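Local structure of tyrocidine synthetase 3 (Brevibacillus brevis, 2JGP) at residues Leu500-Ala503 against Ala504-Gln508; Ile512-Gly515 against Glu516-Met519. The protein probably helps assemble the peptide antibiotic tyrocidine, its carrier and condensation domains presenting and joining thioester-bound intermediates in nonribosomal peptide bond formation. All coordinates share one frame; numbering follows the deposited sequence.

Contact 1 of 2, residues Leu500-Ala503 against Ala504-Gln508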
loop_
_atom_site.group_PDB
_atom_site.type_symbol
_atom_site.label_atom_id
_atom_site.label_comp_id
_atom_site.label_asym_id
_atom_site.label_seq_id
_atom_site.Cartn_x
_atom_site.Cartn_y
_atom_site.Cartn_z
ATOM N N LEU A 500 23.378 2.948 2.012
ATOM C CA LEU A 500 24.080 2.699 0.756
ATOM C C LEU A 500 25.362 1.903 0.967
ATOM O O LEU A 500 25.737 1.112 0.109
ATOM C CB LEU A 500 24.397 4.008 0.032
ATOM C CG LEU A 500 23.193 4.845 -0.398
ATOM C CD1 LEU A 500 23.667 6.140 -1.049
ATOM C CD2 LEU A 500 22.287 4.055 -1.332
ATOM N N THR A 501 26.041 2.123 2.094
ATOM C CA THR A 501 27.220 1.327 2.422
ATOM C C THR A 501 26.817 -0.132 2.685
ATOM O O THR A 501 27.460 -1.053 2.191
ATOM C CB THR A 501 28.023 1.914 3.614
ATOM O OG1 THR A 501 27.204 1.960 4.785
ATOM C CG2 THR A 501 28.503 3.321 3.301
ATOM N N ILE A 502 25.735 -0.337 3.436
ATOM C CA ILE A 502 25.239 -1.689 3.684
ATOM C C ILE A 502 24.869 -2.354 2.354
ATOM O O ILE A 502 25.236 -3.504 2.100
ATOM C CB ILE A 502 24.030 -1.690 4.654
ATOM C CG1 ILE A 502 24.488 -1.339 6.072
ATOM C CG2 ILE A 502 23.340 -3.058 4.654
ATOM C CD1 ILE A 502 23.358 -0.920 6.998
ATOM N N ALA A 503 24.165 -1.610 1.505
ATOM C CA ALA A 503 23.734 -2.103 0.200
ATOM C C ALA A 503 24.919 -2.527 -0.668
ATOM O O ALA A 503 24.891 -3.586 -1.290
ATOM C CB ALA A 503 22.900 -1.039 -0.518
ATOM N N ALA A 504 25.958 -1.700 -0.698
ATOM C CA ALA A 504 27.164 -1.995 -1.478
ATOM C C ALA A 504 27.844 -3.274 -0.988
ATOM O O ALA A 504 28.249 -4.122 -1.790
ATOM C CB ALA A 504 28.132 -0.815 -1.417
ATOM N N SER A 505 27.938 -3.415 0.331
ATOM C CA SER A 505 28.599 -4.560 0.959
ATOM C C SER A 505 27.890 -5.887 0.683
ATOM O O SER A 505 28.539 -6.898 0.409
ATOM C CB SER A 505 28.681 -4.345 2.470
ATOM O OG SER A 505 29.320 -3.117 2.767
ATOM N N ILE A 506 26.561 -5.886 0.765
ATOM C CA ILE A 506 25.785 -7.105 0.535
ATOM C C ILE A 506 25.758 -7.492 -0.953
ATOM O O ILE A 506 25.672 -8.675 -1.279
ATOM C CB ILE A 506 24.353 -7.035 1.142
ATOM C CG1 ILE A 506 23.494 -5.949 0.488
ATOM C CG2 ILE A 506 24.433 -6.789 2.641
ATOM C CD1 ILE A 506 23.086 -6.254 -0.943
ATOM N N VAL A 507 25.850 -6.505 -1.845
ATOM C CA VAL A 507 26.004 -6.790 -3.278
ATOM C C VAL A 507 27.392 -7.406 -3.553
ATOM O O VAL A 507 27.515 -8.371 -4.323
ATOM C CB VAL A 507 25.787 -5.521 -4.144
ATOM C CG1 VAL A 507 26.258 -5.747 -5.580
ATOM C CG2 VAL A 507 24.317 -5.124 -4.141
ATOM N N GLN A 508 28.423 -6.845 -2.919
ATOM C CA GLN A 508 29.787 -7.388 -2.993
ATOM C C GLN A 508 29.838 -8.839 -2.516
ATOM O O GLN A 508 30.443 -9.696 -3.164
ATOM C CB GLN A 508 30.740 -6.540 -2.134
ATOM C CG GLN A 508 32.222 -6.991 -2.147
ATOM C CD GLN A 508 33.039 -6.384 -1.017
ATOM O OE1 GLN A 508 34.260 -6.553 -0.955
ATOM N NE2 GLN A 508 32.373 -5.663 -0.121
#

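Contact 2 of 2, residues Ile512-Gly515 against Glu516-Met519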
loop_
_atom_site.group_PDB
_atom_site.type_symbol
_atom_site.label_atom_id
_atom_site.label_comp_id
_atom_site.label_asym_id
_atom_site.label_seq_id
_atom_site.Cartn_x
_atom_site.Cartn_y
_atom_site.Cartn_z
ATOM N N ILE A 512 28.071 -12.428 3.560
ATOM C CA ILE A 512 28.644 -11.734 4.712
ATOM C C ILE A 512 27.690 -11.838 5.895
ATOM O O ILE A 512 26.472 -11.762 5.728
ATOM C CB ILE A 512 28.916 -10.246 4.402
ATOM C CG1 ILE A 512 29.723 -9.601 5.533
ATOM C CG2 ILE A 512 27.605 -9.491 4.161
ATOM C CD1 ILE A 512 30.242 -8.220 5.194
ATOM N N ARG A 513 28.239 -12.033 7.087
ATOM C CA ARG A 513 27.412 -12.119 8.283
ATOM C C ARG A 513 27.053 -10.714 8.751
ATOM O O ARG A 513 27.852 -9.782 8.625
ATOM C CB ARG A 513 28.098 -12.955 9.366
ATOM C CG ARG A 513 28.289 -14.412 8.928
ATOM C CD ARG A 513 28.717 -15.325 10.061
ATOM N NE ARG A 513 28.976 -16.690 9.595
ATOM C CZ ARG A 513 28.042 -17.610 9.350
ATOM N NH1 ARG A 513 26.757 -17.342 9.513
ATOM N NH2 ARG A 513 28.395 -18.818 8.928
ATOM N N LEU A 514 25.837 -10.556 9.264
ATOM C CA LEU A 514 25.324 -9.225 9.594
ATOM C C LEU A 514 26.272 -8.434 10.498
ATOM O O LEU A 514 26.493 -7.243 10.276
ATOM C CB LEU A 514 23.933 -9.316 10.236
ATOM C CG LEU A 514 22.799 -9.920 9.400
ATOM C CD1 LEU A 514 21.452 -9.521 9.985
ATOM C CD2 LEU A 514 22.883 -9.526 7.927
ATOM N N GLY A 515 26.836 -9.100 11.502
ATOM C CA GLY A 515 27.783 -8.461 12.416
ATOM C C GLY A 515 29.077 -8.002 11.763
ATOM O O GLY A 515 29.720 -7.072 12.244
ATOM N N GLU A 516 29.465 -8.660 10.673
ATOM C CA GLU A 516 30.692 -8.315 9.945
ATOM C C GLU A 516 30.496 -7.177 8.942
ATOM O O GLU A 516 31.471 -6.649 8.413
ATOM C CB GLU A 516 31.266 -9.549 9.230
ATOM C CG GLU A 516 32.297 -10.319 10.041
ATOM C CD GLU A 516 31.725 -10.928 11.309
ATOM O OE1 GLU A 516 30.917 -11.876 11.201
ATOM O OE2 GLU A 516 32.101 -10.468 12.411
ATOM N N ILE A 517 29.247 -6.805 8.672
ATOM C CA ILE A 517 28.970 -5.687 7.772
ATOM C C ILE A 517 29.493 -4.396 8.404
ATOM O O ILE A 517 28.947 -3.908 9.398
ATOM C CB ILE A 517 27.459 -5.556 7.446
ATOM C CG1 ILE A 517 26.959 -6.790 6.697
ATOM C CG2 ILE A 517 27.203 -4.313 6.607
ATOM C CD1 ILE A 517 25.471 -6.760 6.379
ATOM N N ASP A 518 30.574 -3.863 7.837
ATOM C CA ASP A 518 31.190 -2.642 8.347
ATOM C C ASP A 518 30.446 -1.420 7.805
ATOM O O ASP A 518 30.758 -0.905 6.730
ATOM C CB ASP A 518 32.678 -2.589 7.978
ATOM C CG ASP A 518 33.401 -1.396 8.593
ATOM O OD1 ASP A 518 32.860 -0.770 9.533
ATOM O OD2 ASP A 518 34.523 -1.089 8.138
ATOM N N MET A 519 29.450 -0.979 8.562
ATOM C CA MET A 519 28.665 0.198 8.222
ATOM C C MET A 519 29.453 1.476 8.518
ATOM O O MET A 519 29.264 2.488 7.839
ATOM C CB MET A 519 27.369 0.176 9.037
ATOM C CG MET A 519 26.376 1.275 8.733
ATOM S SD MET A 519 25.028 1.265 9.936
ATOM C CE MET A 519 25.854 1.901 11.392
#

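Contact 1 of 2, residues Leu500-Ala503 against Ala504-Gln508
Ile506 folds back over the preceding helical turn and overlaps the carbonyls of Ile502 and Ala503. Its CG1 stands between the backbone N and the carbonyl carbon (chi1 64°), which directs that branch toward the turn before it; CD1 then comes to 3.2 Å from Ala503 O, a tight fit. On the other branch, CG2 of Ile506 lies by Ile502 O and only loosely against CG2 of Ile502, at 4.4 Å. Both isoleucines belong to the buried side of helix 489-508, where Ile506 packs on Leu318 and Leu321 of helix 312-325 and Ile502 on Val339 and Leu340 of helix 329-345.

Ser505 is the polar counterpart one residue earlier. With OG beside its own backbone N (chi1 -55°), the hydroxyl donates to Thr501 O over 2.8 Å. Ser505 N reaches Thr501 O at 3.0 Å, as the regular i to i-4 bond of an alpha-helix, and the two donors arrive from opposite faces of the carbonyl plane. Val507 N continues the pattern to Ala503 O at 3.1 Å. The hydroxyl thus spends its hydrogen inside its own helix, on an oxygen that still keeps its regular amide bond, which should hold the side chain in this rotamer.

Contact 2 of 2, residues Ile512-Gly515 against Glu516-Met519
The flat groups here are the peptide carbonyls of Arg513 and Leu514, each approached over a face. Glu516 N stands above the plane of the Arg513 carbonyl, 52° out of it, and bonds to Arg513 O at 2.8 Å. Ile517 N repeats this one residue on, lying 66° above the Leu514 carbonyl plane and bonding to Leu514 O at 3.2 Å; its second link, to Arg513 O, is weak. The carboxylate of Glu516 is the third flat group. The chain, bent at its second torsion, brings it back over the turn, with OE1 3.5 Å from CB of Arg513 and OE2 near the carbonyl carbon of Gly515. The contact is one of packing, since the guanidinium of Arg513 leads away on an extended chain and gives NH1 to Glu384 O.

Bonds from residue i+3 to residue i mark a short 3-10 turn, which bends the chain in the C-terminal tail of the condensation domain, after helix 489-508. Lys343 of helix 329-345 reinforces it from outside, its NZ bonding to both Leu514 O and Ile517 O.

Ile517, which packs against helices 489-508 and 329-345, collects the apolar groups. Ile512 crosses it at about a right angle, CG2 resting 3.8 Å from CG1 of Ile517. With chi1 at -171°, CG1 of Ile512 turns away from its own amide nitrogen, and that branch carries on past Ile517, its CD1 ending between the CA of Ile517 and the carbonyl oxygen of Glu516. Leu514 instead runs alongside Ile517 and points the same way, its CD2 4.1 Å from CD1 of Ile517; the leucine also packs on Pro381 and Phe387.

In the fold
Contacts 1 and 2 follow each other along the chain, their centres about 10 Å apart, and the tail holding contact 2 folds back against the helix holding contact 1. Ile517 packs on Ile502 and Ile506, while Met519 adds its sulfur to Ile502, so both contacts share a hydrophobic seam with helix 329-345. Each is partly buried, but contact 2 has more exposed residues. The chemistry changes accordingly: 500-508 relies on regular alpha-helical bonding, with one serine hydroxyl added, whereas 512-519 has a single 3-10 turn whose bonds meet the carbonyls well out of plane, and a lysine from a neighbouring helix to take up its carbonyls.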